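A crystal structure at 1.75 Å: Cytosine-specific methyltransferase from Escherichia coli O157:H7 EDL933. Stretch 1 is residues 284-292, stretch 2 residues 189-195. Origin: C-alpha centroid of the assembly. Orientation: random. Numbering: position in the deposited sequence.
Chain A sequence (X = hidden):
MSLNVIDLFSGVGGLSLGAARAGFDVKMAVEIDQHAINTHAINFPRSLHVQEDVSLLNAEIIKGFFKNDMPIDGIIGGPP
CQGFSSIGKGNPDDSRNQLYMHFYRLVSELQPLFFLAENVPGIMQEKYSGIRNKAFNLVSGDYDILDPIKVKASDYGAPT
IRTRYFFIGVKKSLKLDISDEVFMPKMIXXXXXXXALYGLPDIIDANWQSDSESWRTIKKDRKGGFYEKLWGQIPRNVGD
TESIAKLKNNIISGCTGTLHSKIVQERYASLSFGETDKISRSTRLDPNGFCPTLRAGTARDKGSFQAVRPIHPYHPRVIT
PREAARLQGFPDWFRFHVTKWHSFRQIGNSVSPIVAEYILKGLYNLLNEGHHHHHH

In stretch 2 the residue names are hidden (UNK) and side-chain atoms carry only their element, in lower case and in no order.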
# COMPACT_ATOMS: atom_id res chain seq x y z
N ARG A 284 1.04 -15.15 -17.35
CA ARG A 284 -0.38 -15.37 -17.10
C ARG A 284 -0.65 -15.78 -15.66
O ARG A 284 0.00 -16.68 -15.13
CB ARG A 284 -0.98 -16.36 -18.11
CG ARG A 284 -2.40 -16.81 -17.80
CD ARG A 284 -3.08 -17.33 -19.04
NE ARG A 284 -3.88 -16.30 -19.71
CZ ARG A 284 -4.50 -16.45 -20.87
NH1 ARG A 284 -4.39 -17.60 -21.54
NH2 ARG A 284 -5.21 -15.45 -21.37
N LEU A 285 -1.61 -15.09 -15.05
CA LEU A 285 -2.07 -15.42 -13.70
C LEU A 285 -2.73 -16.79 -13.67
O LEU A 285 -3.42 -17.19 -14.62
CB LEU A 285 -3.08 -14.39 -13.20
CG LEU A 285 -2.52 -12.97 -12.96
CD1 LEU A 285 -3.62 -11.95 -12.87
CD2 LEU A 285 -1.72 -12.97 -11.67
N ASP A 286 -2.51 -17.50 -12.57
CA ASP A 286 -3.23 -18.74 -12.29
C ASP A 286 -4.41 -18.34 -11.46
O ASP A 286 -4.24 -17.74 -10.37
CB ASP A 286 -2.29 -19.71 -11.55
CG ASP A 286 -2.96 -21.04 -11.14
OD1 ASP A 286 -4.20 -21.24 -11.21
OD2 ASP A 286 -2.18 -21.91 -10.68
N PRO A 287 -5.62 -18.67 -11.92
CA PRO A 287 -6.84 -18.29 -11.20
C PRO A 287 -6.96 -18.88 -9.79
O PRO A 287 -7.65 -18.30 -8.94
CB PRO A 287 -7.97 -18.80 -12.10
CG PRO A 287 -7.34 -19.78 -12.99
CD PRO A 287 -5.91 -19.44 -13.15
N ASN A 288 -6.32 -20.03 -9.56
CA ASN A 288 -6.30 -20.66 -8.23
C ASN A 288 -5.00 -20.38 -7.48
O ASN A 288 -4.73 -20.98 -6.45
CB ASN A 288 -6.55 -22.17 -8.37
CG ASN A 288 -7.93 -22.48 -8.95
OD1 ASN A 288 -8.97 -22.02 -8.46
ND2 ASN A 288 -7.94 -23.26 -10.01
N GLY A 289 -4.19 -19.47 -8.02
CA GLY A 289 -2.94 -19.05 -7.40
C GLY A 289 -3.08 -17.60 -6.96
O GLY A 289 -4.18 -17.12 -6.79
N PHE A 290 -1.96 -16.93 -6.78
CA PHE A 290 -1.93 -15.53 -6.35
C PHE A 290 -1.12 -14.71 -7.34
O PHE A 290 -0.35 -15.25 -8.16
CB PHE A 290 -1.29 -15.42 -4.96
CG PHE A 290 -1.90 -16.32 -3.93
CD1 PHE A 290 -3.07 -15.94 -3.27
CD2 PHE A 290 -1.32 -17.55 -3.62
CE1 PHE A 290 -3.67 -16.78 -2.32
CE2 PHE A 290 -1.92 -18.40 -2.66
CZ PHE A 290 -3.08 -18.01 -2.01
N CYS A 291 -1.26 -13.40 -7.24
CA CYS A 291 -0.54 -12.51 -8.13
C CYS A 291 0.92 -12.45 -7.67
O CYS A 291 1.17 -12.21 -6.49
CB CYS A 291 -1.20 -11.12 -8.09
SG CYS A 291 -0.50 -9.92 -9.22
N PRO A 292 1.88 -12.69 -8.58
CA PRO A 292 3.29 -12.57 -8.16
C PRO A 292 3.64 -11.11 -7.79
O PRO A 292 2.78 -10.24 -7.91
CB PRO A 292 4.08 -13.02 -9.40
CG PRO A 292 3.11 -13.49 -10.39
CD PRO A 292 1.74 -13.01 -10.01
N UNK A 189 -9.03 -16.43 5.59
CA UNK A 189 -9.29 -17.19 4.37
C UNK A 189 -8.49 -16.61 3.20
O UNK A 189 -8.55 -15.40 2.95
c UNK A 189 -11.58 -18.02 5.07
c UNK A 189 -10.78 -17.20 4.06
o UNK A 189 -12.46 -17.45 5.75
o UNK A 189 -11.31 -19.24 5.18
N UNK A 190 -7.71 -17.47 2.50
CA UNK A 190 -6.91 -17.08 1.33
C UNK A 190 -7.79 -16.58 0.18
O UNK A 190 -8.92 -17.04 0.00
c UNK A 190 -6.21 -18.37 0.94
c UNK A 190 -7.05 -19.46 1.55
c UNK A 190 -7.57 -18.90 2.81
N UNK A 191 -7.27 -15.60 -0.56
CA UNK A 191 -8.03 -15.01 -1.66
C UNK A 191 -7.18 -15.23 -2.88
O UNK A 191 -6.11 -14.66 -2.99
c UNK A 191 -9.15 -12.94 -2.55
c UNK A 191 -8.25 -13.48 -1.46
c UNK A 191 -8.90 -13.22 -0.14
N UNK A 192 -7.63 -16.10 -3.78
CA UNK A 192 -6.93 -16.37 -5.03
C UNK A 192 -7.32 -15.32 -6.06
O UNK A 192 -8.26 -14.53 -5.84
c UNK A 192 -7.35 -17.75 -5.59
o UNK A 192 -8.77 -17.77 -5.71
c UNK A 192 -6.94 -18.86 -4.61
N UNK A 193 -6.59 -15.34 -7.18
CA UNK A 193 -6.86 -14.48 -8.35
C UNK A 193 -8.34 -14.53 -8.74
O UNK A 193 -9.01 -13.51 -8.88
c UNK A 193 -4.50 -14.66 -9.19
c UNK A 193 -5.95 -14.89 -9.54
c UNK A 193 -6.34 -14.14 -10.85
N UNK A 194 -8.88 -15.74 -8.87
CA UNK A 194 -10.25 -15.93 -9.31
C UNK A 194 -11.22 -15.24 -8.38
O UNK A 194 -12.19 -14.64 -8.83
c UNK A 194 -12.01 -17.87 -9.52
c UNK A 194 -12.09 -19.40 -9.73
c UNK A 194 -13.38 -19.85 -10.44
n UNK A 194 -13.27 -21.27 -10.98
c UNK A 194 -10.55 -17.44 -9.46
N UNK A 195 -10.98 -15.32 -7.08
CA UNK A 195 -11.88 -14.67 -6.12
C UNK A 195 -11.75 -13.15 -6.19
O UNK A 195 -12.74 -12.43 -6.03
c UNK A 195 -11.55 -15.07 -4.67
c UNK A 195 -11.64 -16.58 -4.42
o UNK A 195 -10.81 -17.09 -3.63
o UNK A 195 -12.54 -17.23 -4.99
O HOH W 1 -9.89 -20.25 -6.46

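Position 189 has four side-chain atoms: a carbon on CA, then a second carbon carrying two oxygens. That short carboxylate is Asp 189; it is exposed and touches nothing on stretch 1.

At position 190 three carbons close a ring onto the backbone nitrogen. The side chain points toward stretch 1, and its CB lies 4.3 Å from CZ of Phe 290, at the edge of the aromatic ring. This is Pro 190.

Position 191 carries three carbons, one bearing the other two. They point away from stretch 1, so the backbone makes the approach: its O sits 3.3 Å from CE1 of Phe 290, near the ring plane. The branching is that of Val 191, whose buried carbonyl has no hydrogen-bonding partner in the model.

Position 192 shows one carbon bearing an oxygen and a carbon. Its CB is 3.4 Å from O of Pro 287, and its methyl carbon is 3.6 Å from O of Asn 288. This is Thr 192, the N-cap of the helix that follows. A water joins the stretches here, 2.8 Å from OG1 of Thr 192 and donating to OD1 of Asn 288, also at 2.8 Å.

Position 193 again has three carbons branching at the first, and it points toward stretch 1. One methyl lies 3.3 Å from O of Asp 286 and the other 4.0 Å from CB of Leu 285. This is Val 193, covered more than any other residue in the contact.

Position 194 has four carbons in a row ending in nitrogen, and its CB packs 3.9 Å from CB of Pro 287. This is Lys 194, extended, its end leading away.

Position 195 repeats the two-carbon carboxylate. Asp 195 makes no contact with stretch 1 but turns back on its own stretch, where its OD2 accepts a weak hydrogen bond from N of Thr 192 at 3.3 Å.

The contact works by fitting a turn to a helix start. Asp 286 to Gly 289 form a type I turn, closed by N of Gly 289 donating to O of Asp 286 at 2.9 Å. The turn region offers two carbonyls to amides in the helix's first turn: N of Val 193 donates to O of Gly 289 at 3.0 Å, and N of Lys 194 to O of Pro 287 at 2.8 Å. The designer's rule is to let backbone set the register and a branched apolar side chain fill the space between.

Stretch 2 189-195: DPVTVKD
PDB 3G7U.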